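Local coordinates for protein type II restriction enzyme MunI (Mycoplasma, PDB 1D02) that recognises the double-stranded DNA sequence 5'-CAATTG-3' as a homodimer and cleaves it after the first cytosine, leaving fragments with 5'-phosphate ends, at residues E153-R158 with M179-N183; L27-N32 with V41-K45; L125-L131 with L146-V150; I140-I145 with K196-L201. The protein carries 1 engineered substitution. All coordinates share one frame; numbering follows the deposited sequence.

Contact 3 is the buried one: aromatic rings, leucines and a proline join the turn and start of helix 128-138 to the entry of strand 148-153, without polar bonds across it. Contact 1 lies at the far end of the same strand, where it meets strand 177-180; partly buried, it works through an arginine, a threonine and a water. Contact 2 sits at the opposite border of the sheet, with helix 27-34 laid on edge strand 40-44 mainly through one leucine. Contact 4, partly buried and farthest from the DNA, joins a turn to the end of helix 186-197 round a tyrosine. Trp180 touches Leu27, Trp149 touches Phe31 and Leu197, and contacts 1 and 3 reach the second subunit.

Contact 1. Residues E153-R158 with M179-N183; sequences EGDITR and MWRPN
At the carboxy-terminal ends of the neighbouring parallel strands 148-153 and 177-180 of the PD-(D/E)XK-type core, Arg181 reaches across to the 3-10 turn of Thr157, which opens the beta-alpha-beta crossover through helix 160-170. The extended arginine chain runs antiparallel to the Thr157 side chain and brings NE to 2.7 Å from Thr157 O, with an N-H...O angle of 141°. NE approaches from above the carbonyl plane, 40° out of it; NH2 adds a weak bond to the same Thr157 O at 3.1 Å. A further bond fixes the threonine side chain within its own turn. Thr157 OG1, between the backbone N and the carbonyl carbon (chi1 62°), donates to Gly154 O at 2.7 Å, nearly along the C=O axis, and that oxygen also receives Thr157 N. The same OG1 lies 3.4 Å from Pro182 CD, while Met179 SD rests 4.0 Å from Thr157 CA. Arg158 lays CG on Arg181 CD and its own CD near Pro182 CD, but its guanidinium turns away to a salt bridge with Glu107 and a hydrogen bond from NE to the backbone O of Glu65 of the second subunit. A water bridges the two backbones, accepting from Gly154 N and donating to Trp180 O. Beside it the side chains of Glu153 and Trp180 point the same way, and Glu153 OE2 meets the indole edge near its plane, 3.4 Å from Trp180 CE3.

Contact 2. Residues L27-N32 with V41-K45; sequences LYNVFN and VLYEK
Leu42 reaches from its strand into the side of the helix and touches Leu27, Tyr28 and Phe31. Because its CG stands anti to the backbone N (chi1 179°), the two methyls are carried out toward the helix, where they part: CD2 settles 3.7 Å from Tyr28 CA and 3.9 Å from Phe31 CB, whereas CD1 lies between Phe31 CB and Leu27 CD2, 4.2 Å from the latter. Tyr28 takes up the next place along the strand. Its ring, with CD2 at 3.8 Å from Leu42 CD2, leans obliquely against both Leu42 and the aliphatic part of Glu44, whose CB is 3.9 Å from Tyr28 CE2; the still closer approach of Glu44 CG is doubtful. Over residues 27-32 and 41-44 helix and strand run nearly antiparallel, at 160°, with axes 8.5 Å apart; the strand is the outermost on its side of the mixed sheet. Alternation along the strand gives Leu42 to the helix and sends Val41 and Tyr43 to the other face, where Tyr43 OH bonds to Glu87. Tyr28 OH bonds to Ala83 O, just before strand 84-88. Leu27 and Phe31 also pack on Leu189 of helix 186-197.

Contact 3. Residues L125-L131 with L146-V150; sequences LFTPGLL and LPFWV
The backbones of Leu125-Leu131 and Leu146-Val150 keep a side chain's distance, with CA atoms 7.4 Å apart at Leu125 and Phe148 and 7.0 Å apart at Leu131 and Pro147. Between these two points the first segment passes from a 3-10 turn into helix 128-138, with Thr127 as N-cap: its OG1 accepts from Leu130 N at 3.3 Å. The second segment is just entering strand 148-153. Phe148 lies between them, its CG set between the backbone N and the carbonyl carbon (chi1 61°). Leu125 CB sits over the centre of one face, 3.6 Å from the Phe148 ring centroid and 10° off the normal, a CH-pi contact, and Leu125 CD1 continues across the same ring to 3.5 Å from Phe148 CD1. Here the turn leading into helix 128-138 packs on an inner strand of the PD-(D/E)XK-type core. The edge of Phe148 points CZ at the centre of the Phe126 ring in a T-shaped pair, with planes at 82° and centroids 5.1 Å apart. Leu146 CD1 reaches Phe126 CE2 at 3.4 Å, and Tyr170 makes a further edge-to-face pair with Phe126. Along the rim of Phe148, Leu131 CD2 lies in the ring plane while resting 3.8 Å from Pro147 CD. Phe126 also packs on Pro128 of the second subunit.

Contact 4. Residues I140-I145 with K196-L201; sequences INDEEI and KLKKYL
Tyr200, in the 3-10 turn that prolongs helix 186-197, lays its ring against the type I beta turn Asp142-Ile145, in the loop leading from helix 128-138 to strand 148-153. Its CB starts beside Ile140, 4.3 Å from the branch methyl CG2. From CG outward the ring runs under Ile145, whose CG2 stands over the centre, 3.7 Å from the Tyr200 ring centroid and 9° off the normal: a CH-pi contact. CD1 and CE1 continue along the same isoleucine, meeting its CG1 and CB. On the other rim, CD2 and CE2 present their edge to Asp142, with OD1 3.5 Å from Tyr200 CD2, and CE2 next comes beside Glu144 OE1. The tip, OH, donates to Glu144 OE1 at 2.9 Å, on the anti side of the carboxylate and 23° out of its plane. Glu144 CG, held between its backbone N and carbonyl carbon (chi1 74°), already lies against the hydroxyl; the bend at chi2 then turns the carboxylate to it. The opposite ring face carries Lys199 CG toward its rim. Apolar contacts flank the tyrosine: Ile145 CD1 meets Leu197 CD2 at 3.9 Å, and Ile140 CD1 meets Leu201 CD2, also at 3.9 Å. Arg135 of helix 128-138 donates to the carbonyls of Ile140, Asp142 and Ile145 and so ties the loop to that helix. A water links the Asp142 carboxylate to the backbone of Tyr200, donating to Asp142 OD2 and to Tyr200 O, 2.8 Å from each.

Contact 1. Residues E153-R158 with M179-N183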
# COMPACT_ATOMS: atom_id res chain seq x y z
N GLU D 153 5.56 -9.07 12.42
CA GLU D 153 6.44 -9.87 13.29
C GLU D 153 7.81 -9.21 13.28
O GLU D 153 8.11 -8.45 12.36
CB GLU D 153 6.61 -11.29 12.72
CG GLU D 153 5.32 -12.13 12.72
CD GLU D 153 5.49 -13.52 12.09
OE1 GLU D 153 6.58 -13.87 11.60
OE2 GLU D 153 4.48 -14.27 12.06
N GLY D 154 8.63 -9.52 14.27
CA GLY D 154 9.97 -8.93 14.33
C GLY D 154 10.03 -7.70 15.21
O GLY D 154 9.04 -7.27 15.80
N ASP D 155 11.21 -7.09 15.29
CA ASP D 155 11.34 -5.90 16.13
C ASP D 155 10.45 -4.72 15.70
O ASP D 155 10.17 -3.82 16.50
CB ASP D 155 12.82 -5.49 16.21
CG ASP D 155 13.62 -6.40 17.11
OD1 ASP D 155 14.86 -6.45 16.99
OD2 ASP D 155 13.00 -7.07 17.96
N ILE D 156 9.97 -4.73 14.46
CA ILE D 156 9.09 -3.64 14.03
C ILE D 156 7.88 -3.54 14.96
O ILE D 156 7.37 -2.45 15.22
CB ILE D 156 8.60 -3.83 12.56
CG1 ILE D 156 7.72 -2.66 12.11
CG2 ILE D 156 7.86 -5.16 12.41
CD1 ILE D 156 7.32 -2.73 10.60
N THR D 157 7.46 -4.68 15.52
CA THR D 157 6.28 -4.70 16.38
C THR D 157 6.45 -3.99 17.71
O THR D 157 5.47 -3.79 18.44
CB THR D 157 5.83 -6.13 16.71
OG1 THR D 157 6.88 -6.80 17.42
CG2 THR D 157 5.51 -6.91 15.45
N ARG D 158 7.68 -3.60 18.04
CA ARG D 158 7.91 -2.89 19.30
C ARG D 158 8.59 -1.55 19.06
O ARG D 158 8.98 -0.86 20.00
CB ARG D 158 8.78 -3.77 20.22
CG ARG D 158 8.09 -5.09 20.65
CD ARG D 158 8.88 -5.85 21.73
NE ARG D 158 9.02 -5.05 22.94
CZ ARG D 158 10.15 -4.45 23.31
NH1 ARG D 158 11.25 -4.56 22.56
NH2 ARG D 158 10.17 -3.71 24.42
N MET D 179 -0.04 -7.18 15.73
CA MET D 179 1.40 -7.11 16.02
C MET D 179 1.74 -8.33 16.87
O MET D 179 1.41 -8.36 18.06
CB MET D 179 1.73 -5.84 16.83
CG MET D 179 1.36 -4.56 16.15
SD MET D 179 2.62 -4.13 14.94
CE MET D 179 2.00 -2.58 14.31
N TRP D 180 2.40 -9.33 16.28
CA TRP D 180 2.75 -10.54 17.03
C TRP D 180 4.18 -10.31 17.49
O TRP D 180 5.13 -10.52 16.74
CB TRP D 180 2.64 -11.77 16.13
CG TRP D 180 2.59 -13.08 16.90
CD1 TRP D 180 2.35 -13.23 18.25
CD2 TRP D 180 2.79 -14.39 16.38
NE1 TRP D 180 2.41 -14.56 18.59
CE2 TRP D 180 2.67 -15.30 17.46
CE3 TRP D 180 3.06 -14.90 15.10
CZ2 TRP D 180 2.82 -16.67 17.30
CZ3 TRP D 180 3.21 -16.28 14.94
CH2 TRP D 180 3.09 -17.15 16.04
N ARG D 181 4.31 -9.89 18.75
CA ARG D 181 5.61 -9.54 19.31
C ARG D 181 6.53 -10.69 19.66
O ARG D 181 6.08 -11.82 19.88
CB ARG D 181 5.39 -8.61 20.51
CG ARG D 181 4.66 -7.31 20.09
CD ARG D 181 4.49 -6.21 21.17
NE ARG D 181 4.07 -4.99 20.46
CZ ARG D 181 2.82 -4.59 20.29
NH1 ARG D 181 1.80 -5.28 20.80
NH2 ARG D 181 2.57 -3.55 19.51
N PRO D 182 7.84 -10.43 19.70
CA PRO D 182 8.85 -11.44 20.03
C PRO D 182 8.46 -12.02 21.40
O PRO D 182 8.02 -11.30 22.29
CB PRO D 182 10.14 -10.61 20.12
CG PRO D 182 9.93 -9.54 19.11
CD PRO D 182 8.48 -9.14 19.36
N ASN D 183 8.58 -13.32 21.55
CA ASN D 183 8.25 -13.93 22.83
C ASN D 183 6.76 -14.11 23.10
O ASN D 183 6.41 -14.75 24.08
CB ASN D 183 8.83 -13.17 24.04
CG ASN D 183 10.30 -12.83 23.86
OD1 ASN D 183 11.10 -13.66 23.42
ND2 ASN D 183 10.67 -11.60 24.23
O HOH W 1 7.79 -11.02 16.49

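Contact 2. Residues L27-N32 with V41-K45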
# COMPACT_ATOMS: atom_id res chain seq x y z
N LEU D 27 2.98 -18.81 12.62
CA LEU D 27 1.54 -18.65 12.35
C LEU D 27 0.87 -19.92 11.85
O LEU D 27 -0.29 -20.21 12.20
CB LEU D 27 1.29 -17.51 11.35
CG LEU D 27 -0.18 -17.17 11.04
CD1 LEU D 27 -0.28 -15.65 10.83
CD2 LEU D 27 -0.70 -17.93 9.81
N TYR D 28 1.58 -20.67 11.03
CA TYR D 28 1.04 -21.89 10.47
C TYR D 28 0.82 -23.02 11.46
O TYR D 28 -0.29 -23.59 11.51
CB TYR D 28 1.92 -22.37 9.31
CG TYR D 28 2.12 -21.27 8.30
CD1 TYR D 28 3.26 -20.44 8.33
CD2 TYR D 28 1.16 -21.03 7.33
CE1 TYR D 28 3.41 -19.39 7.40
CE2 TYR D 28 1.30 -20.00 6.42
CZ TYR D 28 2.41 -19.19 6.45
OH TYR D 28 2.48 -18.17 5.53
N ASN D 29 1.83 -23.39 12.26
CA ASN D 29 1.54 -24.50 13.17
C ASN D 29 0.55 -24.11 14.28
O ASN D 29 -0.23 -24.94 14.73
CB ASN D 29 2.83 -25.19 13.70
CG ASN D 29 3.75 -24.29 14.52
OD1 ASN D 29 3.45 -23.14 14.81
ND2 ASN D 29 4.89 -24.85 14.91
N VAL D 30 0.53 -22.84 14.64
CA VAL D 30 -0.40 -22.34 15.65
C VAL D 30 -1.84 -22.44 15.12
O VAL D 30 -2.73 -23.01 15.79
CB VAL D 30 -0.06 -20.86 16.00
CG1 VAL D 30 -1.25 -20.14 16.66
CG2 VAL D 30 1.16 -20.81 16.94
N PHE D 31 -2.11 -21.93 13.92
CA PHE D 31 -3.48 -22.02 13.44
C PHE D 31 -3.87 -23.44 13.06
O PHE D 31 -5.03 -23.83 13.24
CB PHE D 31 -3.73 -21.05 12.27
CG PHE D 31 -4.13 -19.67 12.73
CD1 PHE D 31 -3.27 -18.58 12.58
CD2 PHE D 31 -5.37 -19.47 13.35
CE1 PHE D 31 -3.64 -17.33 13.04
CE2 PHE D 31 -5.74 -18.21 13.81
CZ PHE D 31 -4.87 -17.14 13.66
N ASN D 32 -2.93 -24.23 12.52
CA ASN D 32 -3.25 -25.61 12.18
C ASN D 32 -3.65 -26.35 13.46
O ASN D 32 -4.60 -27.15 13.45
CB ASN D 32 -2.05 -26.32 11.54
CG ASN D 32 -1.87 -25.93 10.09
OD1 ASN D 32 -0.75 -25.96 9.55
ND2 ASN D 32 -2.97 -25.61 9.43
N VAL D 41 -10.04 -24.07 8.23
CA VAL D 41 -8.83 -24.65 7.69
C VAL D 41 -7.91 -23.49 7.33
O VAL D 41 -8.36 -22.43 6.93
CB VAL D 41 -9.09 -25.49 6.44
CG1 VAL D 41 -10.05 -26.62 6.76
CG2 VAL D 41 -9.64 -24.62 5.34
N LEU D 42 -6.61 -23.70 7.52
CA LEU D 42 -5.63 -22.68 7.20
C LEU D 42 -4.95 -23.11 5.91
O LEU D 42 -4.57 -24.28 5.76
CB LEU D 42 -4.55 -22.59 8.29
CG LEU D 42 -3.45 -21.55 8.01
CD1 LEU D 42 -3.90 -20.14 8.32
CD2 LEU D 42 -2.23 -21.94 8.83
N TYR D 43 -4.78 -22.18 4.98
CA TYR D 43 -4.09 -22.49 3.72
C TYR D 43 -2.78 -21.70 3.75
O TYR D 43 -2.78 -20.54 4.15
CB TYR D 43 -4.89 -22.00 2.51
CG TYR D 43 -6.25 -22.64 2.34
CD1 TYR D 43 -7.39 -21.85 2.14
CD2 TYR D 43 -6.40 -24.02 2.34
CE1 TYR D 43 -8.65 -22.44 1.95
CE2 TYR D 43 -7.65 -24.62 2.15
CZ TYR D 43 -8.77 -23.82 1.95
OH TYR D 43 -10.00 -24.41 1.74
N GLU D 44 -1.69 -22.34 3.36
CA GLU D 44 -0.38 -21.69 3.26
C GLU D 44 -0.33 -21.36 1.75
O GLU D 44 -0.64 -22.18 0.90
CB GLU D 44 0.70 -22.70 3.72
CG GLU D 44 0.49 -23.09 5.20
CD GLU D 44 1.17 -24.39 5.67
OE1 GLU D 44 2.24 -24.75 5.15
OE2 GLU D 44 0.62 -25.03 6.61
N LYS D 45 -0.01 -20.13 1.38
CA LYS D 45 0.01 -19.78 -0.05
C LYS D 45 -1.23 -20.22 -0.91
O LYS D 45 -1.11 -20.92 -1.93
CB LYS D 45 1.32 -20.29 -0.70
CG LYS D 45 1.64 -19.70 -2.07
CD LYS D 45 3.00 -20.20 -2.57
CE LYS D 45 3.35 -19.62 -3.93
NZ LYS D 45 4.61 -20.22 -4.46

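Contact 3. Residues L125-L131 with L146-V150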
# COMPACT_ATOMS: atom_id res chain seq x y z
N LEU D 125 -2.95 -4.00 -0.38
CA LEU D 125 -4.26 -4.58 -0.09
C LEU D 125 -5.32 -3.50 0.08
O LEU D 125 -6.51 -3.82 0.05
CB LEU D 125 -4.19 -5.45 1.16
CG LEU D 125 -3.22 -6.63 1.05
CD1 LEU D 125 -3.19 -7.40 2.36
CD2 LEU D 125 -3.63 -7.53 -0.11
N PHE D 126 -4.90 -2.26 0.25
CA PHE D 126 -5.86 -1.15 0.38
C PHE D 126 -6.27 -0.56 -0.98
O PHE D 126 -7.15 0.31 -1.03
CB PHE D 126 -5.28 -0.02 1.24
CG PHE D 126 -5.14 -0.35 2.70
CD1 PHE D 126 -3.95 -0.85 3.21
CD2 PHE D 126 -6.18 -0.10 3.59
CE1 PHE D 126 -3.80 -1.07 4.60
CE2 PHE D 126 -6.03 -0.33 4.94
CZ PHE D 126 -4.84 -0.81 5.44
N THR D 127 -5.64 -1.01 -2.08
CA THR D 127 -6.02 -0.47 -3.39
C THR D 127 -7.46 -0.87 -3.67
O THR D 127 -7.91 -1.96 -3.31
CB THR D 127 -5.14 -1.01 -4.54
OG1 THR D 127 -5.19 -2.45 -4.59
CG2 THR D 127 -3.70 -0.53 -4.34
N PRO D 128 -8.22 0.02 -4.33
CA PRO D 128 -9.61 -0.33 -4.62
C PRO D 128 -9.74 -1.62 -5.42
O PRO D 128 -10.68 -2.39 -5.23
CB PRO D 128 -10.16 0.91 -5.33
CG PRO D 128 -8.89 1.62 -5.86
CD PRO D 128 -7.91 1.41 -4.73
N GLY D 129 -8.79 -1.85 -6.32
CA GLY D 129 -8.81 -3.05 -7.13
C GLY D 129 -8.67 -4.34 -6.34
O GLY D 129 -9.44 -5.28 -6.58
N LEU D 130 -7.70 -4.41 -5.44
CA LEU D 130 -7.53 -5.64 -4.67
C LEU D 130 -8.63 -5.78 -3.62
O LEU D 130 -9.03 -6.90 -3.30
CB LEU D 130 -6.14 -5.71 -4.02
CG LEU D 130 -5.04 -5.96 -5.10
CD1 LEU D 130 -3.67 -5.96 -4.44
CD2 LEU D 130 -5.26 -7.32 -5.77
N LEU D 131 -9.12 -4.66 -3.08
CA LEU D 131 -10.20 -4.74 -2.10
C LEU D 131 -11.41 -5.41 -2.77
O LEU D 131 -12.04 -6.30 -2.18
CB LEU D 131 -10.60 -3.34 -1.60
CG LEU D 131 -9.68 -2.71 -0.56
CD1 LEU D 131 -10.06 -1.25 -0.33
CD2 LEU D 131 -9.80 -3.50 0.76
N LEU D 146 -12.09 -4.82 6.82
CA LEU D 146 -11.46 -5.02 5.51
C LEU D 146 -11.35 -6.53 5.33
O LEU D 146 -11.30 -7.28 6.31
CB LEU D 146 -10.08 -4.36 5.47
CG LEU D 146 -10.16 -2.85 5.77
CD1 LEU D 146 -8.78 -2.21 5.60
CD2 LEU D 146 -11.18 -2.18 4.83
N PRO D 147 -11.26 -7.01 4.08
CA PRO D 147 -11.18 -8.44 3.77
C PRO D 147 -9.84 -9.14 3.95
O PRO D 147 -9.68 -10.27 3.52
CB PRO D 147 -11.65 -8.49 2.32
CG PRO D 147 -11.08 -7.19 1.76
CD PRO D 147 -11.37 -6.20 2.86
N PHE D 148 -8.88 -8.45 4.56
CA PHE D 148 -7.55 -9.04 4.74
C PHE D 148 -7.07 -8.80 6.16
O PHE D 148 -7.63 -7.98 6.90
CB PHE D 148 -6.56 -8.41 3.75
CG PHE D 148 -6.39 -6.92 3.92
CD1 PHE D 148 -5.47 -6.41 4.83
CD2 PHE D 148 -7.16 -6.03 3.17
CE1 PHE D 148 -5.30 -5.03 4.99
CE2 PHE D 148 -7.00 -4.65 3.32
CZ PHE D 148 -6.08 -4.14 4.22
N TRP D 149 -6.03 -9.54 6.53
CA TRP D 149 -5.45 -9.41 7.86
C TRP D 149 -3.94 -9.47 7.71
O TRP D 149 -3.40 -10.46 7.21
CB TRP D 149 -5.95 -10.56 8.74
CG TRP D 149 -5.44 -10.53 10.16
CD1 TRP D 149 -5.15 -9.43 10.90
CD2 TRP D 149 -5.28 -11.67 11.02
NE1 TRP D 149 -4.81 -9.81 12.19
CE2 TRP D 149 -4.88 -11.17 12.28
CE3 TRP D 149 -5.43 -13.05 10.84
CZ2 TRP D 149 -4.63 -12.02 13.38
CZ3 TRP D 149 -5.19 -13.89 11.94
CH2 TRP D 149 -4.79 -13.37 13.19
N VAL D 150 -3.26 -8.41 8.14
CA VAL D 150 -1.81 -8.35 8.03
C VAL D 150 -1.22 -8.59 9.43
O VAL D 150 -1.57 -7.89 10.39
CB VAL D 150 -1.32 -6.96 7.51
CG1 VAL D 150 0.20 -6.91 7.50
CG2 VAL D 150 -1.86 -6.70 6.07

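Contact 4. Residues I140-I145 with K196-L201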
# COMPACT_ATOMS: atom_id res chain seq x y z
N ILE D 140 -16.62 -11.54 2.06
CA ILE D 140 -16.81 -10.58 3.14
C ILE D 140 -17.13 -9.19 2.62
O ILE D 140 -16.24 -8.46 2.18
CB ILE D 140 -15.53 -10.49 4.03
CG1 ILE D 140 -15.14 -11.90 4.51
CG2 ILE D 140 -15.76 -9.54 5.24
CD1 ILE D 140 -13.77 -11.95 5.21
N ASN D 141 -18.41 -8.80 2.66
CA ASN D 141 -18.80 -7.47 2.21
C ASN D 141 -19.12 -6.48 3.33
O ASN D 141 -19.49 -5.33 3.05
CB ASN D 141 -19.98 -7.58 1.23
CG ASN D 141 -19.58 -8.26 -0.07
OD1 ASN D 141 -18.66 -7.80 -0.75
ND2 ASN D 141 -20.24 -9.36 -0.41
N ASP D 142 -18.96 -6.91 4.58
CA ASP D 142 -19.24 -6.04 5.72
C ASP D 142 -18.34 -4.82 5.61
O ASP D 142 -17.11 -4.94 5.56
CB ASP D 142 -18.95 -6.76 7.03
CG ASP D 142 -19.67 -8.08 7.13
OD1 ASP D 142 -20.45 -8.26 8.10
OD2 ASP D 142 -19.46 -8.95 6.25
N GLU D 143 -18.94 -3.63 5.59
CA GLU D 143 -18.16 -2.42 5.43
C GLU D 143 -17.25 -2.05 6.59
O GLU D 143 -16.27 -1.35 6.39
CB GLU D 143 -19.08 -1.24 5.16
CG GLU D 143 -19.94 -1.42 3.95
CD GLU D 143 -20.84 -0.23 3.72
OE1 GLU D 143 -21.59 -0.23 2.72
OE2 GLU D 143 -20.81 0.71 4.55
N GLU D 144 -17.57 -2.51 7.80
CA GLU D 144 -16.77 -2.12 8.94
C GLU D 144 -15.46 -2.88 9.12
O GLU D 144 -14.67 -2.56 10.01
CB GLU D 144 -17.59 -2.19 10.23
CG GLU D 144 -17.88 -3.58 10.75
CD GLU D 144 -19.11 -4.23 10.14
OE1 GLU D 144 -19.52 -5.27 10.69
OE2 GLU D 144 -19.66 -3.73 9.13
N ILE D 145 -15.22 -3.86 8.26
CA ILE D 145 -13.99 -4.63 8.35
C ILE D 145 -13.42 -4.75 6.94
O ILE D 145 -14.18 -4.73 5.97
CB ILE D 145 -14.27 -6.05 8.91
CG1 ILE D 145 -12.99 -6.63 9.46
CG2 ILE D 145 -14.88 -6.97 7.85
CD1 ILE D 145 -12.63 -6.04 10.81
N LYS D 196 -12.02 -10.81 17.03
CA LYS D 196 -12.26 -9.72 16.10
C LYS D 196 -12.56 -10.00 14.64
O LYS D 196 -13.14 -9.16 13.96
CB LYS D 196 -11.08 -8.77 16.18
CG LYS D 196 -10.84 -8.26 17.59
CD LYS D 196 -9.52 -7.55 17.73
CE LYS D 196 -9.45 -6.87 19.09
NZ LYS D 196 -8.06 -6.46 19.43
N LEU D 197 -12.17 -11.18 14.15
CA LEU D 197 -12.34 -11.48 12.74
C LEU D 197 -13.17 -12.72 12.38
O LEU D 197 -13.82 -12.75 11.33
CB LEU D 197 -10.94 -11.64 12.11
CG LEU D 197 -9.98 -10.46 12.33
CD1 LEU D 197 -8.56 -10.87 11.85
CD2 LEU D 197 -10.46 -9.24 11.57
N LYS D 198 -13.15 -13.72 13.24
CA LYS D 198 -13.86 -14.97 12.99
C LYS D 198 -15.34 -14.80 12.63
O LYS D 198 -15.84 -15.48 11.74
CB LYS D 198 -13.72 -15.91 14.20
CG LYS D 198 -14.13 -17.37 13.92
CD LYS D 198 -13.95 -18.27 15.15
CE LYS D 198 -15.14 -18.16 16.10
NZ LYS D 198 -14.92 -18.87 17.39
N LYS D 199 -16.00 -13.89 13.32
CA LYS D 199 -17.42 -13.64 13.09
C LYS D 199 -17.71 -13.19 11.66
O LYS D 199 -18.83 -13.34 11.19
CB LYS D 199 -17.94 -12.59 14.07
CG LYS D 199 -17.34 -11.20 13.90
CD LYS D 199 -17.82 -10.28 15.03
CE LYS D 199 -17.23 -8.87 14.91
NZ LYS D 199 -17.68 -7.96 16.03
N TYR D 200 -16.70 -12.65 10.98
CA TYR D 200 -16.92 -12.21 9.60
C TYR D 200 -16.91 -13.36 8.62
O TYR D 200 -17.22 -13.18 7.44
CB TYR D 200 -15.92 -11.11 9.22
CG TYR D 200 -16.24 -9.83 9.93
CD1 TYR D 200 -15.42 -9.36 10.96
CD2 TYR D 200 -17.40 -9.11 9.63
CE1 TYR D 200 -15.76 -8.23 11.69
CE2 TYR D 200 -17.74 -7.96 10.35
CZ TYR D 200 -16.92 -7.53 11.37
OH TYR D 200 -17.23 -6.41 12.09
N LEU D 201 -16.58 -14.56 9.11
CA LEU D 201 -16.60 -15.73 8.25
C LEU D 201 -17.93 -16.51 8.46
O LEU D 201 -18.17 -17.55 7.84
CB LEU D 201 -15.38 -16.62 8.52
CG LEU D 201 -14.03 -15.95 8.22
CD1 LEU D 201 -12.90 -16.91 8.52
CD2 LEU D 201 -13.96 -15.52 6.75
O HOH W 2 -19.08 -11.75 5.98